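PDB 2FSR: acetyltransferase from Agrobacterium tumefaciens, which probably transfers an acetyl group from acetyl-coenzyme A to an acceptor that has not been identified, as other members of the GNAT family do. Local coordinates for residues A43-Y48 and S68-F73; H85-I90 and I99-I104. All coordinates share one frame; numbering follows the deposited sequence.

Contact 1 of 2, residues A43-Y48 and S68-F73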
# COMPACT_ATOMS: atom_id res chain seq x y z
N ALA A 43 -7.37 9.69 -13.10
CA ALA A 43 -6.64 10.95 -12.97
C ALA A 43 -5.32 10.78 -12.23
O ALA A 43 -4.42 11.63 -12.34
CB ALA A 43 -7.48 12.01 -12.27
N ASP A 44 -5.22 9.70 -11.44
CA ASP A 44 -4.02 9.44 -10.67
C ASP A 44 -2.91 8.77 -11.49
O ASP A 44 -1.74 8.74 -11.06
CB ASP A 44 -4.34 8.49 -9.51
CG ASP A 44 -5.41 9.02 -8.59
OD1 ASP A 44 -5.48 10.26 -8.32
OD2 ASP A 44 -6.20 8.17 -8.11
N PHE A 45 -3.25 8.22 -12.65
CA PHE A 45 -2.25 7.45 -13.39
C PHE A 45 -1.02 8.23 -13.87
O PHE A 45 0.08 7.72 -13.80
CB PHE A 45 -2.85 6.63 -14.54
CG PHE A 45 -1.90 5.60 -15.07
CD1 PHE A 45 -1.49 4.55 -14.24
CD2 PHE A 45 -1.38 5.69 -16.36
CE1 PHE A 45 -0.58 3.59 -14.69
CE2 PHE A 45 -0.47 4.74 -16.82
CZ PHE A 45 -0.07 3.69 -15.99
N PRO A 46 -1.21 9.45 -14.39
CA PRO A 46 -0.02 10.15 -14.86
C PRO A 46 1.09 10.34 -13.82
O PRO A 46 2.25 10.07 -14.14
CB PRO A 46 -0.59 11.48 -15.36
CG PRO A 46 -1.98 11.14 -15.80
CD PRO A 46 -2.44 10.19 -14.72
N ALA A 47 0.75 10.80 -12.61
CA ALA A 47 1.78 11.03 -11.58
C ALA A 47 2.35 9.69 -11.13
O ALA A 47 3.56 9.57 -10.84
CB ALA A 47 1.20 11.79 -10.41
N TYR A 48 1.49 8.67 -11.09
CA TYR A 48 1.94 7.32 -10.72
C TYR A 48 2.96 6.80 -11.72
O TYR A 48 4.00 6.24 -11.33
CB TYR A 48 0.72 6.39 -10.63
CG TYR A 48 1.01 4.95 -10.23
CD1 TYR A 48 1.15 4.60 -8.88
CD2 TYR A 48 1.12 3.96 -11.18
CE1 TYR A 48 1.39 3.28 -8.52
CE2 TYR A 48 1.37 2.64 -10.84
CZ TYR A 48 1.51 2.31 -9.50
OH TYR A 48 1.74 0.99 -9.16
N SER A 68 4.07 -2.80 -17.45
CA SER A 68 4.19 -3.26 -16.06
C SER A 68 3.56 -2.24 -15.11
O SER A 68 2.87 -2.61 -14.16
CB SER A 68 5.65 -3.53 -15.68
OG SER A 68 6.21 -4.56 -16.48
N THR A 69 3.78 -0.95 -15.38
CA THR A 69 3.20 0.10 -14.52
C THR A 69 1.67 0.03 -14.53
O THR A 69 1.00 0.11 -13.48
CB THR A 69 3.64 1.50 -14.96
OG1 THR A 69 5.07 1.59 -14.89
CG2 THR A 69 3.02 2.55 -14.04
N TRP A 70 1.12 -0.14 -15.73
CA TRP A 70 -0.32 -0.28 -15.87
C TRP A 70 -0.84 -1.53 -15.16
O TRP A 70 -1.86 -1.47 -14.47
CB TRP A 70 -0.70 -0.28 -17.36
CG TRP A 70 -2.18 -0.43 -17.62
CD1 TRP A 70 -2.80 -1.47 -18.28
CD2 TRP A 70 -3.23 0.48 -17.23
NE1 TRP A 70 -4.17 -1.27 -18.31
CE2 TRP A 70 -4.46 -0.09 -17.67
CE3 TRP A 70 -3.26 1.70 -16.53
CZ2 TRP A 70 -5.70 0.54 -17.47
CZ3 TRP A 70 -4.50 2.31 -16.32
CH2 TRP A 70 -5.70 1.74 -16.80
N GLY A 71 -0.14 -2.64 -15.32
CA GLY A 71 -0.55 -3.86 -14.63
C GLY A 71 -0.56 -3.71 -13.11
O GLY A 71 -1.51 -4.14 -12.46
N VAL A 72 0.48 -3.10 -12.53
CA VAL A 72 0.46 -2.87 -11.06
C VAL A 72 -0.68 -1.94 -10.64
O VAL A 72 -1.37 -2.18 -9.64
CB VAL A 72 1.81 -2.31 -10.55
CG1 VAL A 72 1.79 -2.13 -9.03
CG2 VAL A 72 2.95 -3.27 -10.93
N PHE A 73 -0.90 -0.87 -11.40
CA PHE A 73 -1.98 0.08 -11.07
C PHE A 73 -3.34 -0.64 -11.09
O PHE A 73 -4.18 -0.44 -10.22
CB PHE A 73 -1.95 1.23 -12.09
CG PHE A 73 -2.79 2.43 -11.74
CD1 PHE A 73 -2.37 3.35 -10.75
CD2 PHE A 73 -3.96 2.70 -12.46
CE1 PHE A 73 -3.13 4.49 -10.46
CE2 PHE A 73 -4.73 3.85 -12.18
CZ PHE A 73 -4.31 4.74 -11.17

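Contact 2 of 2, residues H85-I90 and I99-I104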
# COMPACT_ATOMS: atom_id res chain seq x y z
N HIS A 85 -9.34 -5.98 0.16
CA HIS A 85 -8.26 -5.03 0.49
C HIS A 85 -7.52 -4.70 -0.80
O HIS A 85 -7.68 -5.39 -1.82
CB HIS A 85 -7.30 -5.62 1.53
CG HIS A 85 -6.59 -6.87 1.06
ND1 HIS A 85 -5.67 -6.87 0.04
CD2 HIS A 85 -6.72 -8.17 1.45
CE1 HIS A 85 -5.23 -8.10 -0.16
NE2 HIS A 85 -5.85 -8.91 0.68
N GLY A 86 -6.72 -3.63 -0.78
CA GLY A 86 -6.04 -3.16 -1.99
C GLY A 86 -5.35 -1.84 -1.72
O GLY A 86 -5.05 -1.53 -0.56
N ALA A 87 -5.08 -1.09 -2.78
CA ALA A 87 -4.36 0.18 -2.64
C ALA A 87 -5.32 1.34 -2.46
O ALA A 87 -6.46 1.31 -2.95
CB ALA A 87 -3.50 0.44 -3.86
N LEU A 88 -4.82 2.37 -1.78
CA LEU A 88 -5.50 3.65 -1.68
C LEU A 88 -4.47 4.73 -2.00
O LEU A 88 -3.28 4.60 -1.65
CB LEU A 88 -6.06 3.86 -0.27
CG LEU A 88 -7.12 2.84 0.19
CD1 LEU A 88 -7.37 2.92 1.69
CD2 LEU A 88 -8.41 3.02 -0.61
N MSE A 89 -4.91 5.77 -2.70
CA MSE A 89 -4.03 6.91 -2.95
C MSE A 89 -4.00 7.77 -1.70
O MSE A 89 -5.02 7.90 -1.02
CB MSE A 89 -4.51 7.72 -4.15
CG MSE A 89 -4.57 6.96 -5.49
SE MSE A 89 -3.01 5.90 -5.96
CE MSE A 89 -1.71 7.35 -6.14
N ILE A 90 -2.84 8.36 -1.44
CA ILE A 90 -2.66 9.23 -0.27
C ILE A 90 -2.80 10.68 -0.69
O ILE A 90 -1.99 11.17 -1.50
CB ILE A 90 -1.26 9.04 0.38
CG1 ILE A 90 -0.98 7.56 0.72
CG2 ILE A 90 -1.11 9.94 1.61
CD1 ILE A 90 0.46 7.29 1.20
N ILE A 99 -0.06 12.54 -2.95
CA ILE A 99 1.35 12.49 -2.59
C ILE A 99 1.94 11.08 -2.60
O ILE A 99 3.12 10.91 -2.36
CB ILE A 99 1.62 13.16 -1.21
CG1 ILE A 99 0.91 12.41 -0.08
CG2 ILE A 99 1.16 14.64 -1.26
CD1 ILE A 99 1.49 12.68 1.30
N GLY A 100 1.12 10.07 -2.87
CA GLY A 100 1.65 8.70 -2.94
C GLY A 100 0.56 7.67 -2.79
O GLY A 100 -0.58 7.93 -3.12
N GLN A 101 0.93 6.49 -2.29
CA GLN A 101 0.01 5.36 -2.29
C GLN A 101 0.37 4.42 -1.16
O GLN A 101 1.56 4.25 -0.82
CB GLN A 101 0.09 4.63 -3.63
CG GLN A 101 -0.93 3.50 -3.80
CD GLN A 101 -0.54 2.57 -4.92
OE1 GLN A 101 0.46 1.87 -4.81
NE2 GLN A 101 -1.32 2.58 -6.02
N ILE A 102 -0.67 3.80 -0.59
CA ILE A 102 -0.53 2.76 0.42
C ILE A 102 -1.41 1.58 -0.00
O ILE A 102 -2.47 1.80 -0.59
CB ILE A 102 -0.96 3.29 1.83
CG1 ILE A 102 -0.66 2.26 2.93
CG2 ILE A 102 -2.44 3.69 1.85
CD1 ILE A 102 0.78 2.07 3.26
N GLY A 103 -0.98 0.35 0.26
CA GLY A 103 -1.82 -0.79 -0.14
C GLY A 103 -1.53 -2.10 0.55
O GLY A 103 -0.46 -2.30 1.11
N ILE A 104 -2.53 -2.98 0.51
CA ILE A 104 -2.30 -4.36 0.86
C ILE A 104 -2.58 -5.22 -0.38
O ILE A 104 -3.62 -5.09 -1.02
CB ILE A 104 -3.17 -4.81 2.04
CG1 ILE A 104 -2.80 -4.00 3.30
CG2 ILE A 104 -3.01 -6.31 2.32
CD1 ILE A 104 -3.87 -4.09 4.39

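Contact 1 of 2, residues A43-Y48 and S68-F73
Phe45 takes part in two edge-to-face pairs at once: the edge of Trp70 comes over one of its faces, while its own edge is turned to the face of Phe73. In the first T-shaped pair the planes stand at 87° and the indole carbon CE3 of Trp70 reaches to 3.8 Å from CE1 of Phe45. In the second, at 63°, CD1 of Phe45 sits 3.5 Å from CG of Phe73. Both phenylalanines have CG anti to the backbone N (chi1 -166° for Phe45), which throws the rings across the gap between the helices. Tyr48, one turn after Phe45, meets the same Phe73 obliquely, its CD2 3.6 Å from CD1 of that ring. CG2 of Thr69 packs against the rings of Tyr48 and Phe45, 3.6 Å from CE2 of Tyr48; the Thr69 hydroxyl OG1 bonds to Asp65 O, so a threonine can serve both needs. Across this contact Asp44 touches with CB, at the edge of Phe73, while its carboxylate makes a salt bridge to Arg38. No hydrogen bond crosses, and apolar ring contacts carry the interface. This aromatic cluster joins helices 45-53 and 66-83, consistent with the paired N-terminal helices of a GNAT fold.

Contact 2 of 2, residues H85-I90 and I99-I104
At the start of this segment Ile99 and Gly100 together stand across from the single Ile90, a classic beta bulge: Ile99 N gives its hydrogen to Ile90 O, while Gly100 O accepts from Ile90 N at 2.8 Å. CG1 of Ile99, held between its backbone N and carbonyl carbon (chi1 64°), lies 3.6 Å from CG2 of Ile90. Glycine suits position 100: at the backbone angles of Gly100 a CB would press on the carbonyl oxygen of the residue before. Gln101 stretches over the neighbouring strand; its NE2 lies 3.7 Å from both SE of Met89, a selenomethionine, and CB of Ala87, while Asp76 takes a hydrogen bond from that amide nitrogen. Ile102 forms a hydrogen-bonded pair with Leu88, two nearly straight bonds whose donors lie almost along the C=O axes; its branched side chain points to the other face of the sheet, toward helix 128-143. Gly103 sits opposite Ala87 with only 3.7 Å between their CA atoms, a closeness that leaves little room for a side chain. At Ile104 the backbone N reaches Gly86 O, and His85 ND1 donates to Ile104 O at 2.9 Å from well above the carbonyl plane. CG2 of Ile104 lies over one face of the imidazole, toward its rim, in a CH-pi contact 3.8 Å from the centroid; NE2 of His85 is hydrogen-bonded to Lys113 NZ. Together these pairs build an antiparallel beta hairpin of the central sheet of the GNAT fold.

Overall arrangement
The two contacts follow one another along the chain, contact 1 closing before contact 2 opens, and their centres are about 12 Å apart. The helix pair of contact 1 lies toward the outside, whereas contact 2 lies near the centre of the chain, between neighbouring strands 87-92 and 97-105 of the five-stranded antiparallel sheet. Helix 66-83 is followed in the chain, after a short connection, by strand 87-92. The layers also touch: Asp44 OD2 packs 3.3 Å from Met89 CG, and Tyr48 CE1 lies 3.8 Å from Gln101 NE2. The helix pair thus rests on the sheet face carrying Met89 and Gln101, while helix 128-143 packs against the face bearing Ile90 and Ile102, giving an alpha-beta sandwich.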